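Long-range contact in restriction endonuclease (Mycobacterium sp., PDB 4F0Q), which cleaves DNA that carries methylated cytosine, working as a tetrameric, modification-dependent restriction endonuclease: residues A[60-72]-A[79-91]. Sequence-based numbering, arbitrary orientation.
Sequences PKVMLEAGINAPA and RSRRALIAIRSSP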
loop_
_atom_site.group_PDB
_atom_site.type_symbol
_atom_site.label_atom_id
_atom_site.label_comp_id
_atom_site.label_asym_id
_atom_site.label_seq_id
_atom_site.Cartn_x
_atom_site.Cartn_y
_atom_site.Cartn_z
ATOM N N PRO A 60 43.677 25.147 11.652
ATOM C CA PRO A 60 44.226 23.832 11.303
ATOM C C PRO A 60 43.407 23.152 10.211
ATOM O O PRO A 60 42.285 23.570 9.929
ATOM C CB PRO A 60 44.107 23.045 12.613
ATOM C CG PRO A 60 44.087 24.085 13.679
ATOM C CD PRO A 60 43.345 25.240 13.084
ATOM N N LYS A 61 43.970 22.110 9.606
ATOM C CA LYS A 61 43.292 21.388 8.537
ATOM C C LYS A 61 42.136 20.551 9.069
ATOM O O LYS A 61 42.168 20.079 10.206
ATOM C CB LYS A 61 44.274 20.470 7.806
ATOM C CG LYS A 61 45.475 21.169 7.198
ATOM C CD LYS A 61 46.405 20.159 6.546
ATOM C CE LYS A 61 47.637 20.827 5.963
ATOM N NZ LYS A 61 48.555 19.837 5.336
ATOM N N VAL A 62 41.115 20.375 8.238
ATOM C CA VAL A 62 40.048 19.430 8.530
ATOM C C VAL A 62 40.426 18.097 7.898
ATOM O O VAL A 62 40.105 17.835 6.740
ATOM C CB VAL A 62 38.697 19.906 7.967
ATOM C CG1 VAL A 62 37.585 18.941 8.354
ATOM C CG2 VAL A 62 38.383 21.308 8.461
ATOM N N MET A 63 41.130 17.266 8.660
ATOM C CA MET A 63 41.656 16.006 8.144
ATOM C C MET A 63 40.553 15.060 7.687
ATOM O O MET A 63 39.504 14.958 8.323
ATOM C CB MET A 63 42.539 15.324 9.190
ATOM C CG MET A 63 43.784 16.115 9.555
ATOM S SD MET A 63 44.774 16.543 8.109
ATOM C CE MET A 63 45.149 14.918 7.458
ATOM N N LEU A 64 40.798 14.373 6.575
ATOM C CA LEU A 64 39.827 13.441 6.022
ATOM C C LEU A 64 40.456 12.067 5.813
ATOM O O LEU A 64 40.647 11.621 4.682
ATOM C CB LEU A 64 39.259 13.978 4.705
ATOM C CG LEU A 64 38.026 13.278 4.129
ATOM C CD1 LEU A 64 36.845 13.400 5.076
ATOM C CD2 LEU A 64 37.681 13.839 2.759
ATOM N N GLU A 65 40.784 11.401 6.916
ATOM C CA GLU A 65 41.324 10.049 6.856
ATOM C C GLU A 65 40.217 9.062 6.514
ATOM O O GLU A 65 39.079 9.455 6.256
ATOM C CB GLU A 65 41.966 9.666 8.192
ATOM C CG GLU A 65 43.124 10.557 8.612
ATOM C CD GLU A 65 44.358 10.364 7.750
ATOM O OE1 GLU A 65 45.205 11.281 7.713
ATOM O OE2 GLU A 65 44.485 9.294 7.116
ATOM N N ALA A 66 40.551 7.777 6.516
ATOM C CA ALA A 66 39.559 6.744 6.259
ATOM C C ALA A 66 38.546 6.684 7.398
ATOM O O ALA A 66 38.917 6.565 8.566
ATOM C CB ALA A 66 40.232 5.393 6.071
ATOM N N GLY A 67 37.267 6.782 7.054
ATOM C CA GLY A 67 36.208 6.636 8.033
ATOM C C GLY A 67 35.649 7.937 8.569
ATOM O O GLY A 67 35.291 8.838 7.812
ATOM N N ILE A 68 35.578 8.032 9.893
ATOM C CA ILE A 68 34.940 9.157 10.562
ATOM C C ILE A 68 35.966 10.122 11.147
ATOM O O ILE A 68 36.851 9.722 11.902
ATOM C CB ILE A 68 34.000 8.662 11.674
ATOM C CG1 ILE A 68 32.992 7.664 11.098
ATOM C CG2 ILE A 68 33.291 9.833 12.341
ATOM C CD1 ILE A 68 32.638 6.533 12.034
ATOM N N ASN A 69 35.830 11.397 10.794
ATOM C CA ASN A 69 36.775 12.425 11.214
ATOM C C ASN A 69 36.069 13.605 11.869
ATOM O O ASN A 69 34.929 13.921 11.534
ATOM C CB ASN A 69 37.582 12.926 10.016
ATOM C CG ASN A 69 38.199 11.799 9.215
ATOM O OD1 ASN A 69 39.356 11.436 9.422
ATOM N ND2 ASN A 69 37.428 11.241 8.287
ATOM N N ALA A 70 36.757 14.263 12.795
ATOM C CA ALA A 70 36.210 15.443 13.456
ATOM C C ALA A 70 37.313 16.309 14.051
ATOM O O ALA A 70 38.165 15.817 14.790
ATOM C CB ALA A 70 35.210 15.039 14.528
ATOM N N PRO A 71 37.306 17.609 13.717
ATOM C CA PRO A 71 38.267 18.568 14.270
ATOM C C PRO A 71 38.068 18.744 15.771
ATOM O O PRO A 71 37.039 18.325 16.305
ATOM C CB PRO A 71 37.918 19.872 13.543
ATOM C CG PRO A 71 37.207 19.443 12.303
ATOM C CD PRO A 71 36.442 18.223 12.694
ATOM N N ALA A 72 39.043 19.354 16.439
ATOM C CA ALA A 72 38.944 19.610 17.872
ATOM C C ALA A 72 37.760 20.520 18.179
ATOM O O ALA A 72 37.453 21.436 17.415
ATOM C CB ALA A 72 40.235 20.226 18.391
ATOM N N ARG A 79 28.543 28.439 24.353
ATOM C CA ARG A 79 28.917 27.111 24.820
ATOM C C ARG A 79 29.862 26.437 23.834
ATOM O O ARG A 79 30.079 26.933 22.728
ATOM C CB ARG A 79 27.673 26.244 25.027
ATOM C CG ARG A 79 26.758 26.154 23.816
ATOM C CD ARG A 79 25.353 26.612 24.169
ATOM N NE ARG A 79 24.337 26.005 23.313
ATOM C CZ ARG A 79 23.738 26.622 22.301
ATOM N NH1 ARG A 79 24.047 27.877 22.009
ATOM N NH2 ARG A 79 22.825 25.983 21.581
ATOM N N SER A 80 30.420 25.304 24.244
ATOM C CA SER A 80 31.312 24.536 23.386
ATOM C C SER A 80 30.499 23.751 22.362
ATOM O O SER A 80 29.353 23.383 22.623
ATOM C CB SER A 80 32.168 23.589 24.228
ATOM O OG SER A 80 33.140 22.936 23.430
ATOM N N ARG A 81 31.088 23.497 21.198
ATOM C CA ARG A 81 30.369 22.819 20.124
ATOM C C ARG A 81 31.294 22.096 19.146
ATOM O O ARG A 81 32.418 22.531 18.895
ATOM C CB ARG A 81 29.499 23.817 19.355
ATOM C CG ARG A 81 30.297 24.825 18.539
ATOM C CD ARG A 81 29.397 25.702 17.688
ATOM N NE ARG A 81 30.168 26.625 16.862
ATOM C CZ ARG A 81 30.580 27.823 17.265
ATOM N NH1 ARG A 81 30.295 28.247 18.489
ATOM N NH2 ARG A 81 31.277 28.598 16.445
ATOM N N ARG A 82 30.805 20.990 18.596
ATOM C CA ARG A 82 31.512 20.280 17.540
ATOM C C ARG A 82 31.126 20.890 16.194
ATOM O O ARG A 82 29.951 20.906 15.824
ATOM C CB ARG A 82 31.161 18.792 17.567
ATOM C CG ARG A 82 32.084 17.916 16.737
ATOM C CD ARG A 82 33.404 17.668 17.451
ATOM N NE ARG A 82 33.210 16.996 18.733
ATOM C CZ ARG A 82 34.198 16.536 19.493
ATOM N NH1 ARG A 82 35.457 16.670 19.099
ATOM N NH2 ARG A 82 33.928 15.938 20.646
ATOM N N ALA A 83 32.120 21.398 15.471
ATOM C CA ALA A 83 31.885 22.102 14.213
ATOM C C ALA A 83 31.210 21.228 13.159
ATOM O O ALA A 83 30.176 21.602 12.603
ATOM C CB ALA A 83 33.190 22.667 13.675
ATOM N N LEU A 84 31.798 20.070 12.887
ATOM C CA LEU A 84 31.256 19.158 11.885
ATOM C C LEU A 84 31.867 17.771 12.014
ATOM O O LEU A 84 32.831 17.569 12.751
ATOM C CB LEU A 84 31.505 19.693 10.471
ATOM C CG LEU A 84 32.875 19.436 9.830
ATOM C CD1 LEU A 84 32.841 19.795 8.353
ATOM C CD2 LEU A 84 33.984 20.205 10.535
ATOM N N ILE A 85 31.292 16.816 11.291
ATOM C CA ILE A 85 31.871 15.486 11.171
ATOM C C ILE A 85 32.104 15.159 9.700
ATOM O O ILE A 85 31.160 15.085 8.913
ATOM C CB ILE A 85 30.983 14.408 11.814
ATOM C CG1 ILE A 85 30.936 14.595 13.333
ATOM C CG2 ILE A 85 31.501 13.020 11.475
ATOM C CD1 ILE A 85 30.136 13.536 14.050
ATOM N N ALA A 86 33.369 14.976 9.336
ATOM C CA ALA A 86 33.739 14.680 7.958
ATOM C C ALA A 86 33.885 13.179 7.751
ATOM O O ALA A 86 34.729 12.537 8.373
ATOM C CB ALA A 86 35.031 15.395 7.595
ATOM N N ILE A 87 33.059 12.624 6.871
ATOM C CA ILE A 87 33.056 11.187 6.624
ATOM C C ILE A 87 33.591 10.841 5.237
ATOM O O ILE A 87 33.124 11.368 4.227
ATOM C CB ILE A 87 31.644 10.590 6.807
ATOM C CG1 ILE A 87 31.264 10.578 8.289
ATOM C CG2 ILE A 87 31.572 9.184 6.238
ATOM C CD1 ILE A 87 29.849 10.115 8.551
ATOM N N ARG A 88 34.582 9.955 5.202
ATOM C CA ARG A 88 35.165 9.497 3.948
ATOM C C ARG A 88 34.851 8.022 3.728
ATOM O O ARG A 88 35.389 7.151 4.412
ATOM C CB ARG A 88 36.677 9.723 3.948
ATOM C CG ARG A 88 37.392 9.183 2.723
ATOM C CD ARG A 88 38.870 9.524 2.769
ATOM N NE ARG A 88 39.625 8.856 1.714
ATOM C CZ ARG A 88 40.931 9.005 1.525
ATOM N NH1 ARG A 88 41.630 9.804 2.319
ATOM N NH2 ARG A 88 41.538 8.358 0.540
ATOM N N SER A 89 33.973 7.750 2.770
ATOM C CA SER A 89 33.547 6.386 2.492
ATOM C C SER A 89 34.340 5.789 1.338
ATOM O O SER A 89 34.740 6.494 0.414
ATOM C CB SER A 89 32.048 6.345 2.181
ATOM O OG SER A 89 31.599 5.013 2.005
ATOM N N SER A 90 34.563 4.481 1.402
ATOM C CA SER A 90 35.302 3.770 0.369
ATOM C C SER A 90 35.041 2.273 0.498
ATOM O O SER A 90 34.876 1.765 1.610
ATOM C CB SER A 90 36.800 4.059 0.495
ATOM O OG SER A 90 37.301 3.628 1.748
ATOM N N PRO A 91 35.009 1.557 -0.639
ATOM C CA PRO A 91 35.184 2.119 -1.983
ATOM C C PRO A 91 33.888 2.271 -2.773
ATOM O O PRO A 91 33.906 2.918 -3.822
ATOM C CB PRO A 91 36.051 1.066 -2.668
ATOM C CG PRO A 91 35.581 -0.229 -2.055
ATOM C CD PRO A 91 35.127 0.087 -0.641
HETATM O O HOH W 1 35.434 21.843 16.044
#
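Gly67 and Arg88, like Asn69 and Ala86, form antiparallel hydrogen-bonded pairs, while Ile68 faces Ile87 between them as a non-hydrogen-bonded pair; strands 67-69 and 85-89 run at 161°. Arg88 N donates to Gly67 O at 2.9 Å. Gly67 adopts a positive phi of 98°, a conformation open to a residue without CB. Ala86 O accepts twice, from Asn69 N and Asn69 ND2 (3.0 Å), which arrive from opposite faces of its carbonyl plane. With CG next to the backbone N (chi1 -51°), the Asn69 amide turns back over the preceding loop and ties it to the strand: Glu65 N donates to OD1 at 2.9 Å, and ND2 to Glu65 O at 3.2 Å.

Arg88 stretches fully extended across Leu64, and its NH1 donates an almost straight hydrogen bond to Leu64 O at 3.1 Å, the oxygen lying in the guanidinium plane. Leu64 CD1 also packs on Ala86 CB at 3.7 Å, over the face carrying Asn69, Ala86 and Arg88. Pro71 CG rests against Leu84 CD2 at 3.8 Å, the two side chains crossing nearly at right angles.

On the face of Ile68 and Ile87, Ile68 CG2 lies 3.8 Å from Ile85 CG2, and both residues touch helix 130-142, at Leu135 and Ala138. This short antiparallel pairing belongs to the N-terminal PUA-clan region, where strand 85-89 continues the sheet in parallel with strand 156-166.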